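Local atomic coordinates of IroE protein (Escherichia coli, PDB entry 2GZS), a protein that hydrolyses the trilactone siderophore enterobactin and its C-glucosylated derivatives, preferring the iron-free forms and usually cutting the ring once to give linear trimers. Residues H26-A32 with I74-Q80; P1-D5 with M55-D60. Numbering follows the deposited sequence.

Interaction 1: H26-A32 with I74-Q80; sequences HYRVWTA and IVAVGYQ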
ATOM      1  N   HIS A  26      -5.270 -13.352 -11.258  1.00 12.39           N
ATOM      2  CA  HIS A  26      -5.474 -14.361 -10.199  1.00 12.63           C
ATOM      3  C   HIS A  26      -4.606 -13.969  -9.004  1.00 12.07           C
ATOM      4  O   HIS A  26      -3.387 -13.896  -9.194  1.00 12.42           O
ATOM      5  CB  HIS A  26      -5.080 -15.747 -10.744  1.00 13.99           C
ATOM      6  CG  HIS A  26      -5.828 -16.038 -12.036  1.00 15.52           C
ATOM      7  ND1 HIS A  26      -7.186 -16.304 -11.970  1.00 20.63           N
ATOM      8  CD2 HIS A  26      -5.470 -16.008 -13.321  1.00 18.28           C
ATOM      9  CE1 HIS A  26      -7.609 -16.485 -13.226  1.00 24.16           C
ATOM     10  NE2 HIS A  26      -6.592 -16.312 -14.043  1.00 20.06           N
ATOM     11  N   TYR A  27      -5.241 -13.697  -7.875  1.00 11.10           N
ATOM     12  CA  TYR A  27      -4.590 -13.101  -6.700  1.00 11.33           C
ATOM     13  C   TYR A  27      -4.194 -14.187  -5.701  1.00 11.67           C
ATOM     14  O   TYR A  27      -4.912 -15.163  -5.514  1.00 12.82           O
ATOM     15  CB  TYR A  27      -5.491 -12.037  -6.008  1.00 11.27           C
ATOM     16  CG  TYR A  27      -5.834 -10.969  -7.056  1.00 10.48           C
ATOM     17  CD1 TYR A  27      -5.071  -9.848  -7.238  1.00 11.56           C
ATOM     18  CD2 TYR A  27      -6.957 -11.174  -7.851  1.00 11.94           C
ATOM     19  CE1 TYR A  27      -5.354  -8.853  -8.191  1.00 12.43           C
ATOM     20  CE2 TYR A  27      -7.261 -10.212  -8.821  1.00 12.08           C
ATOM     21  CZ  TYR A  27      -6.488  -9.098  -8.974  1.00 12.02           C
ATOM     22  OH  TYR A  27      -6.786  -8.150  -9.941  1.00 11.41           O
ATOM     23  N   ARG A  28      -3.063 -13.951  -5.048  1.00  9.92           N
ATOM     24  CA  ARG A  28      -2.613 -14.819  -3.928  1.00 10.71           C
ATOM     25  C   ARG A  28      -2.405 -13.913  -2.755  1.00 10.26           C
ATOM     26  O   ARG A  28      -1.616 -12.969  -2.908  1.00 11.71           O
ATOM     27  CB  ARG A  28      -1.324 -15.530  -4.316  1.00 13.00           C
ATOM     28  CG  ARG A  28      -0.810 -16.499  -3.206  1.00 20.71           C
ATOM     29  CD  ARG A  28       0.325 -17.303  -3.812  1.00 37.95           C
ATOM     30  NE  ARG A  28       0.075 -18.226  -4.914  1.00 37.15           N
ATOM     31  CZ  ARG A  28       1.042 -18.521  -5.798  1.00 40.31           C
ATOM     32  NH1 ARG A  28       2.239 -17.949  -5.658  1.00 47.11           N
ATOM     33  NH2 ARG A  28       0.750 -19.370  -6.777  1.00 39.93           N
ATOM     34  N   VAL A  29      -3.169 -14.042  -1.659  1.00 10.63           N
ATOM     35  CA  VAL A  29      -3.182 -13.048  -0.594  1.00  8.81           C
ATOM     36  C   VAL A  29      -2.692 -13.749   0.682  1.00 13.38           C
ATOM     37  O   VAL A  29      -3.289 -14.758   1.105  1.00 13.37           O
ATOM     38  CB  VAL A  29      -4.575 -12.448  -0.381  1.00 12.56           C
ATOM     39  CG1 VAL A  29      -4.582 -11.471   0.806  1.00 12.45           C
ATOM     40  CG2 VAL A  29      -4.991 -11.805  -1.713  1.00  9.03           C
ATOM     41  N   TRP A  30      -1.623 -13.206   1.243  1.00 10.41           N
ATOM     42  CA  TRP A  30      -1.096 -13.758   2.492  1.00 11.67           C
ATOM     43  C   TRP A  30      -1.521 -12.841   3.635  1.00 13.94           C
ATOM     44  O   TRP A  30      -1.425 -11.601   3.580  1.00 12.62           O
ATOM     45  CB  TRP A  30       0.415 -13.853   2.516  1.00 10.67           C
ATOM     46  CG  TRP A  30       1.011 -14.819   1.568  1.00 14.20           C
ATOM     47  CD1 TRP A  30       1.349 -16.116   1.879  1.00 15.99           C
ATOM     48  CD2 TRP A  30       1.366 -14.635   0.185  1.00 12.39           C
ATOM     49  NE1 TRP A  30       1.887 -16.732   0.764  1.00 18.37           N
ATOM     50  CE2 TRP A  30       1.900 -15.829  -0.285  1.00 15.01           C
ATOM     51  CE3 TRP A  30       1.244 -13.506  -0.670  1.00 11.87           C
ATOM     52  CZ2 TRP A  30       2.344 -15.979  -1.582  1.00 19.75           C
ATOM     53  CZ3 TRP A  30       1.691 -13.670  -1.986  1.00 14.90           C
ATOM     54  CH2 TRP A  30       2.220 -14.885  -2.430  1.00 18.66           C
ATOM     55  N   THR A  31      -2.027 -13.448   4.705  1.00 11.55           N
ATOM     56  CA  THR A  31      -2.348 -12.727   5.923  1.00 11.45           C
ATOM     57  C   THR A  31      -1.391 -13.157   7.036  1.00 12.97           C
ATOM     58  O   THR A  31      -1.334 -14.365   7.343  1.00 14.91           O
ATOM     59  CB  THR A  31      -3.809 -12.931   6.343  1.00 13.56           C
ATOM     60  OG1 THR A  31      -4.661 -12.498   5.261  1.00 17.72           O
ATOM     61  CG2 THR A  31      -4.184 -12.028   7.508  1.00 16.57           C
ATOM     62  N   ALA A  32      -0.619 -12.255   7.602  1.00 11.15           N
ATOM     63  CA  ALA A  32       0.324 -12.494   8.668  1.00 11.06           C
ATOM     64  C   ALA A  32      -0.265 -11.891   9.929  1.00  9.12           C
ATOM     65  O   ALA A  32      -0.464 -10.693  10.024  1.00 11.06           O
ATOM     66  CB  ALA A  32       1.721 -11.910   8.369  1.00 12.04           C
ATOM     67  N   ILE A  74      -0.570  -8.097   8.668  1.00  9.03           N
ATOM     68  CA  ILE A  74       0.011  -7.708   7.360  1.00  9.64           C
ATOM     69  C   ILE A  74      -0.761  -8.481   6.309  1.00 11.35           C
ATOM     70  O   ILE A  74      -0.861  -9.724   6.355  1.00 10.97           O
ATOM     71  CB  ILE A  74       1.479  -8.104   7.319  1.00 10.50           C
ATOM     72  CG1 ILE A  74       2.261  -7.566   8.538  1.00 12.25           C
ATOM     73  CG2 ILE A  74       2.057  -7.671   5.996  1.00 12.25           C
ATOM     74  CD1 ILE A  74       3.738  -7.905   8.449  1.00 16.07           C
ATOM     75  N   VAL A  75      -1.325  -7.800   5.319  1.00 10.44           N
ATOM     76  CA  VAL A  75      -2.039  -8.470   4.237  1.00  8.47           C
ATOM     77  C   VAL A  75      -1.253  -8.188   2.967  1.00  8.85           C
ATOM     78  O   VAL A  75      -1.288  -7.036   2.507  1.00 10.75           O
ATOM     79  CB  VAL A  75      -3.506  -8.026   4.078  1.00 11.45           C
ATOM     80  CG1 VAL A  75      -4.167  -8.759   2.935  1.00 10.41           C
ATOM     81  CG2 VAL A  75      -4.253  -8.236   5.398  1.00 12.55           C
ATOM     82  N   ALA A  76      -0.555  -9.176   2.432  1.00  8.89           N
ATOM     83  CA  ALA A  76       0.245  -8.960   1.227  1.00  7.74           C
ATOM     84  C   ALA A  76      -0.588  -9.438   0.051  1.00  9.61           C
ATOM     85  O   ALA A  76      -0.916 -10.613  -0.079  1.00 10.07           O
ATOM     86  CB  ALA A  76       1.526  -9.772   1.348  1.00 11.23           C
ATOM     87  N   VAL A  77      -0.973  -8.456  -0.800  1.00  8.43           N
ATOM     88  CA  VAL A  77      -1.912  -8.780  -1.899  1.00  9.85           C
ATOM     89  C   VAL A  77      -1.052  -9.037  -3.138  1.00 11.86           C
ATOM     90  O   VAL A  77      -0.562  -8.034  -3.734  1.00 10.51           O
ATOM     91  CB  VAL A  77      -2.889  -7.643  -2.121  1.00  9.80           C
ATOM     92  CG1 VAL A  77      -3.884  -7.977  -3.229  1.00 11.25           C
ATOM     93  CG2 VAL A  77      -3.587  -7.358  -0.762  1.00 11.48           C
ATOM     94  N   GLY A  78      -0.844 -10.295  -3.493  1.00  9.31           N
ATOM     95  CA  GLY A  78      -0.001 -10.661  -4.610  1.00  9.28           C
ATOM     96  C   GLY A  78      -0.763 -11.405  -5.698  1.00  9.93           C
ATOM     97  O   GLY A  78      -2.000 -11.289  -5.720  1.00 11.01           O
ATOM     98  N   TYR A  79      -0.027 -12.107  -6.500  1.00  9.83           N
ATOM     99  CA  TYR A  79      -0.559 -12.792  -7.665  1.00 10.92           C
ATOM    100  C   TYR A  79      -0.193 -14.241  -7.665  1.00 11.64           C
ATOM    101  O   TYR A  79       0.811 -14.582  -6.988  1.00 12.97           O
ATOM    102  CB  TYR A  79      -0.039 -12.115  -8.955  1.00 11.66           C
ATOM    103  CG  TYR A  79      -0.619 -10.729  -9.137  1.00 10.54           C
ATOM    104  CD1 TYR A  79      -1.884 -10.544  -9.706  1.00 10.09           C
ATOM    105  CD2 TYR A  79       0.069  -9.560  -8.748  1.00 11.27           C
ATOM    106  CE1 TYR A  79      -2.409  -9.253  -9.885  1.00 10.10           C
ATOM    107  CE2 TYR A  79      -0.432  -8.260  -8.893  1.00 10.85           C
ATOM    108  CZ  TYR A  79      -1.711  -8.140  -9.488  1.00 11.27           C
ATOM    109  OH  TYR A  79      -2.211  -6.855  -9.608  1.00 12.02           O
ATOM    110  N   GLN A  80      -0.922 -15.069  -8.406  1.00 10.07           N
ATOM    111  CA  GLN A  80      -0.572 -16.497  -8.473  1.00 13.46           C
ATOM    112  C   GLN A  80       0.540 -16.679  -9.493  1.00 15.95           C
ATOM    113  O   GLN A  80       0.337 -17.003 -10.686  1.00 17.50           O
ATOM    114  CB  GLN A  80      -1.870 -17.241  -8.833  1.00 14.48           C
ATOM    115  CG  GLN A  80      -2.883 -17.198  -7.683  1.00 15.74           C
ATOM    116  CD  GLN A  80      -4.217 -17.856  -8.046  1.00 16.05           C
ATOM    117  OE1 GLN A  80      -4.173 -18.834  -8.811  1.00 19.98           O
ATOM    118  NE2 GLN A  80      -5.331 -17.341  -7.530  1.00 15.41           N
TER
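Strands 26-32 and 74-79 run antiparallel, their axes 4.1 Å apart at closest approach. Backbone hydrogen bonds link Arg28 with Gly78, Trp30 with Ala76 and Ala32 with Ile74 in both directions; Ala32 N to Ile74 O, for example, is 2.8 Å. Side chains sort by face. Val29, Thr31, Val75 and Val77 share one, and the three valines all adopt the t rotamer, which brings Val29 CG1 to 3.5 Å from Val75 CG1; beta-branched residues suit such extended, buried strands. On the face of Arg28, Trp30 and Ala32, the m rotamer of Trp30 lays the indole beside Ala76 and Gly78. An ideal CB on Gly78 would lie 3.1 Å from Trp30 CZ3, a tight fit that makes glycine apt here. At the far end the two tyrosines, both m, converge obliquely, with Tyr27 CE1 3.4 Å from Tyr79 CE1, and both hydroxyls hydrogen-bond Asp93. Just past the strand, Gln80 N continues the ladder to His26 O (2.8 Å), while its side chain (chi1 m, chi2 t) curls across the strand edge so that Gln80 NE2 donates to Tyr27 O (3.0 Å), a carbonyl facing strand 11-19.

The pair lies inside the mixed alpha/beta-hydrolase sheet. Strand 11-19 flanks 26-34, strand 43-48 flanks 73-79, helix 117-132 packs on the valine face, and helix 51-57 on the Trp30 face.

Interaction 2: P1-D5 with M55-D60; sequences PNIAD and MDRLDD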
ATOM      1  N   PRO A   1       6.976 -15.234  -0.399  1.00124.27           N
ATOM      2  CA  PRO A   1       5.952 -16.127   0.144  1.00104.18           C
ATOM      3  C   PRO A   1       6.539 -17.128   1.129  1.00 73.24           C
ATOM      4  O   PRO A   1       5.890 -17.631   2.040  1.00 29.46           O
ATOM      5  CB  PRO A   1       5.472 -16.887  -1.097  1.00120.78           C
ATOM      6  CG  PRO A   1       6.625 -16.852  -2.048  1.00127.08           C
ATOM      7  CD  PRO A   1       7.317 -15.534  -1.807  1.00128.75           C
ATOM      8  N   ASN A   2       7.828 -17.400   0.888  1.00 56.97           N
ATOM      9  CA  ASN A   2       8.420 -18.517   1.609  1.00 38.08           C
ATOM     10  C   ASN A   2       8.396 -18.224   3.104  1.00 24.20           C
ATOM     11  O   ASN A   2       8.173 -19.269   3.714  1.00 23.07           O
ATOM     12  CB  ASN A   2       9.837 -18.893   1.197  1.00 48.03           C
ATOM     13  CG  ASN A   2       9.736 -19.747  -0.057  1.00 30.29           C
ATOM     14  OD1 ASN A   2       9.144 -20.831   0.018  1.00 69.73           O
ATOM     15  ND2 ASN A   2      10.281 -19.203  -1.131  1.00 56.86           N
ATOM     16  N   ILE A   3       8.495 -17.013   3.656  1.00 20.88           N
ATOM     17  CA  ILE A   3       8.388 -17.004   5.136  1.00 20.56           C
ATOM     18  C   ILE A   3       7.015 -17.466   5.577  1.00 22.02           C
ATOM     19  O   ILE A   3       6.861 -18.009   6.688  1.00 22.30           O
ATOM     20  CB  ILE A   3       8.707 -15.632   5.779  1.00 23.20           C
ATOM     21  CG1 ILE A   3       8.857 -15.767   7.283  1.00 26.12           C
ATOM     22  CG2 ILE A   3       7.671 -14.625   5.294  1.00 21.92           C
ATOM     23  CD1 ILE A   3       9.449 -14.667   8.112  1.00 28.42           C
ATOM     24  N   ALA A   4       5.995 -17.268   4.742  1.00 21.82           N
ATOM     25  CA  ALA A   4       4.703 -17.843   5.077  1.00 21.37           C
ATOM     26  C   ALA A   4       4.699 -19.374   5.142  1.00 36.75           C
ATOM     27  O   ALA A   4       3.996 -20.001   5.951  1.00 28.01           O
ATOM     28  CB  ALA A   4       3.665 -17.458   4.022  1.00 22.61           C
ATOM     29  N   ASP A   5       5.473 -19.992   4.256  1.00 28.22           N
ATOM     30  CA  ASP A   5       5.559 -21.434   4.174  1.00 27.36           C
ATOM     31  C   ASP A   5       6.377 -21.976   5.347  1.00 23.43           C
ATOM     32  O   ASP A   5       6.053 -23.029   5.888  1.00 30.62           O
ATOM     33  CB  ASP A   5       6.239 -21.928   2.873  1.00 27.40           C
ATOM     34  CG  ASP A   5       5.445 -21.425   1.670  1.00 33.73           C
ATOM     35  OD1 ASP A   5       4.255 -21.786   1.570  1.00 37.66           O
ATOM     36  OD2 ASP A   5       6.024 -20.684   0.869  1.00 25.01           O
HETATM   37  N   MSE A  55       6.408 -10.523   0.461  1.00 10.39           N
HETATM   38  CA  MSE A  55       6.645 -11.773   1.236  1.00 10.95           C
HETATM   39  C   MSE A  55       8.050 -12.293   1.064  1.00 12.64           C
HETATM   40  O   MSE A  55       8.580 -12.822   2.051  1.00 17.11           O
HETATM   41  CB  MSE A  55       5.646 -12.845   0.829  1.00 13.36           C
HETATM   42  CG  MSE A  55       4.223 -12.418   1.269  1.00 14.08           C
HETATM   43 SE   MSE A  55       3.997 -12.276   3.186  1.00 18.79          SE
HETATM   44  CE  MSE A  55       4.421 -14.024   3.560  1.00 24.61           C
ATOM     45  N   ASP A  56       8.627 -12.169  -0.101  1.00 11.47           N
ATOM     46  CA  ASP A  56      10.004 -12.605  -0.296  1.00 12.46           C
ATOM     47  C   ASP A  56      10.951 -11.782   0.560  1.00 15.48           C
ATOM     48  O   ASP A  56      12.080 -12.301   0.795  1.00 17.37           O
ATOM     49  CB  ASP A  56      10.360 -12.383  -1.769  1.00 16.71           C
ATOM     50  CG  ASP A  56      11.823 -12.723  -2.072  1.00 33.71           C
ATOM     51  OD1 ASP A  56      12.057 -13.906  -2.388  1.00 42.73           O
ATOM     52  OD2 ASP A  56      12.712 -11.843  -1.996  1.00 89.78           O
ATOM     53  N   ARG A  57      10.643 -10.576   0.965  1.00 12.26           N
ATOM     54  CA  ARG A  57      11.588  -9.673   1.682  1.00 11.38           C
ATOM     55  C   ARG A  57      11.231  -9.670   3.159  1.00 13.90           C
ATOM     56  O   ARG A  57      11.970  -9.072   3.943  1.00 19.34           O
ATOM     57  CB  ARG A  57      11.484  -8.269   1.081  1.00 17.66           C
ATOM     58  CG  ARG A  57      12.011  -8.129  -0.334  1.00 13.95           C
ATOM     59  CD  ARG A  57      11.468  -6.903  -1.036  1.00 18.37           C
ATOM     60  NE  ARG A  57      12.205  -6.578  -2.237  1.00 27.70           N
ATOM     61  CZ  ARG A  57      12.396  -7.164  -3.379  1.00 40.44           C
ATOM     62  NH1 ARG A  57      11.850  -8.352  -3.646  1.00 93.34           N
ATOM     63  NH2 ARG A  57      13.161  -6.569  -4.310  1.00 31.20           N
ATOM     64  N   LEU A  58      10.133 -10.277   3.602  1.00 12.13           N
ATOM     65  CA  LEU A  58       9.750 -10.248   5.002  1.00 14.30           C
ATOM     66  C   LEU A  58      10.662 -11.185   5.780  1.00 20.83           C
ATOM     67  O   LEU A  58      10.915 -12.276   5.284  1.00 20.85           O
ATOM     68  CB  LEU A  58       8.275 -10.612   5.110  1.00 16.54           C
ATOM     69  CG  LEU A  58       7.575 -10.398   6.422  1.00 20.84           C
ATOM     70  CD1 LEU A  58       7.557  -8.895   6.731  1.00 24.32           C
ATOM     71  CD2 LEU A  58       6.127 -10.944   6.410  1.00 17.90           C
ATOM     72  N   ASP A  59      11.171 -10.692   6.915  1.00 19.03           N
ATOM     73  CA  ASP A  59      12.143 -11.551   7.613  1.00 20.08           C
ATOM     74  C   ASP A  59      11.891 -11.384   9.121  1.00 16.91           C
ATOM     75  O   ASP A  59      11.186 -10.477   9.550  1.00 17.16           O
ATOM     76  CB  ASP A  59      13.589 -11.259   7.250  1.00 26.57           C
ATOM     77  CG  ASP A  59      14.029  -9.828   7.472  1.00 26.01           C
ATOM     78  OD1 ASP A  59      13.490  -9.105   8.325  1.00 29.85           O
ATOM     79  OD2 ASP A  59      14.932  -9.364   6.742  1.00 47.61           O
ATOM     80  N   ASP A  60      12.541 -12.325   9.844  1.00 18.02           N
ATOM     81  CA  ASP A  60      12.273 -12.345  11.280  1.00 23.69           C
ATOM     82  C   ASP A  60      12.775 -11.069  11.959  1.00 19.79           C
ATOM     83  O   ASP A  60      12.145 -10.715  12.967  1.00 19.50           O
ATOM     84  CB  ASP A  60      12.896 -13.596  11.931  1.00 23.23           C
ATOM     85  CG  ASP A  60      12.020 -14.828  12.010  1.00 39.43           C
ATOM     86  OD1 ASP A  60      10.785 -14.762  11.823  1.00 30.60           O
ATOM     87  OD2 ASP A  60      12.575 -15.936  12.265  1.00 37.12           O
TER
HETATM   88  O   HOH W   1      10.227 -14.714   2.842  1.00 30.67           O
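The chain's first helical turn rests against the end of helix 51-57 and the loop after it, and the fit depends mainly on one projecting side chain. Ile3 points toward the other segment and spreads along it: CG2 touches Met55 CE at 3.7 Å and Leu58 CB at 4.1 Å, while CD1 reaches farther, to Leu58 O at 4.0 Å and Asp59 CA at 4.1 Å. A long, branched isoleucine suits this shallow hollow, whose floor is partly side chain and partly backbone.

Met55, modelled as selenomethionine, supplies the answering bump. With all three chi angles m, its flexible chain folds so that the terminal CE fits between Ile3 CG2 and Ala4 CB, the latter 3.5 Å from Met55 CE; the small alanine lets the methyl settle close to the helix. Pro1 sits over the base of the same residue, its N 3.0 Å from Met55 CB and its ring CD 4.1 Å from that CB, although the terminal proline is poorly ordered.

Polar contact between the segments comes through water, which accepts from Ile3 N (3.0 Å) and donates to Met55 O (2.6 Å), filling a gap that the side chains do not close. Asp59 occupies the N-cap of the next helix, where its OD1 accepts from Leu62 N, and Asp60 OD1 bonds Ser8 OG.

Leu63 of helix 60-66 borders Ile3 and Leu58. Beneath, Trp30 of strand 26-34 supports Pro1, Ala4 and Met55, and Phe13 of strand 11-19 meets Ala4, Met55 and Leu58.

Overall arrangement
The two contacts meet through side chains that project from the sheet of interaction 1 against interaction 2: Trp30 packs on Pro1, Ala4 and Met55, and Ala76 on Met55. Trp30 CZ2 lies 3.3 Å from Pro1 CB, and Ala76 CB lies 3.8 Å from Met55 CG. Interaction 1 is largely buried and joins neighbouring strands by a regular ladder of direct hydrogen bonds; interaction 2, partly buried and farther from the chain's centre, joins the first helical turn to a helix end and the loop after it by side-chain packing and a bridging water. It buries less than half as much surface, 320 against 773 Å². Together they form successive layers, helices over sheet, away from the annotated catalytic residues.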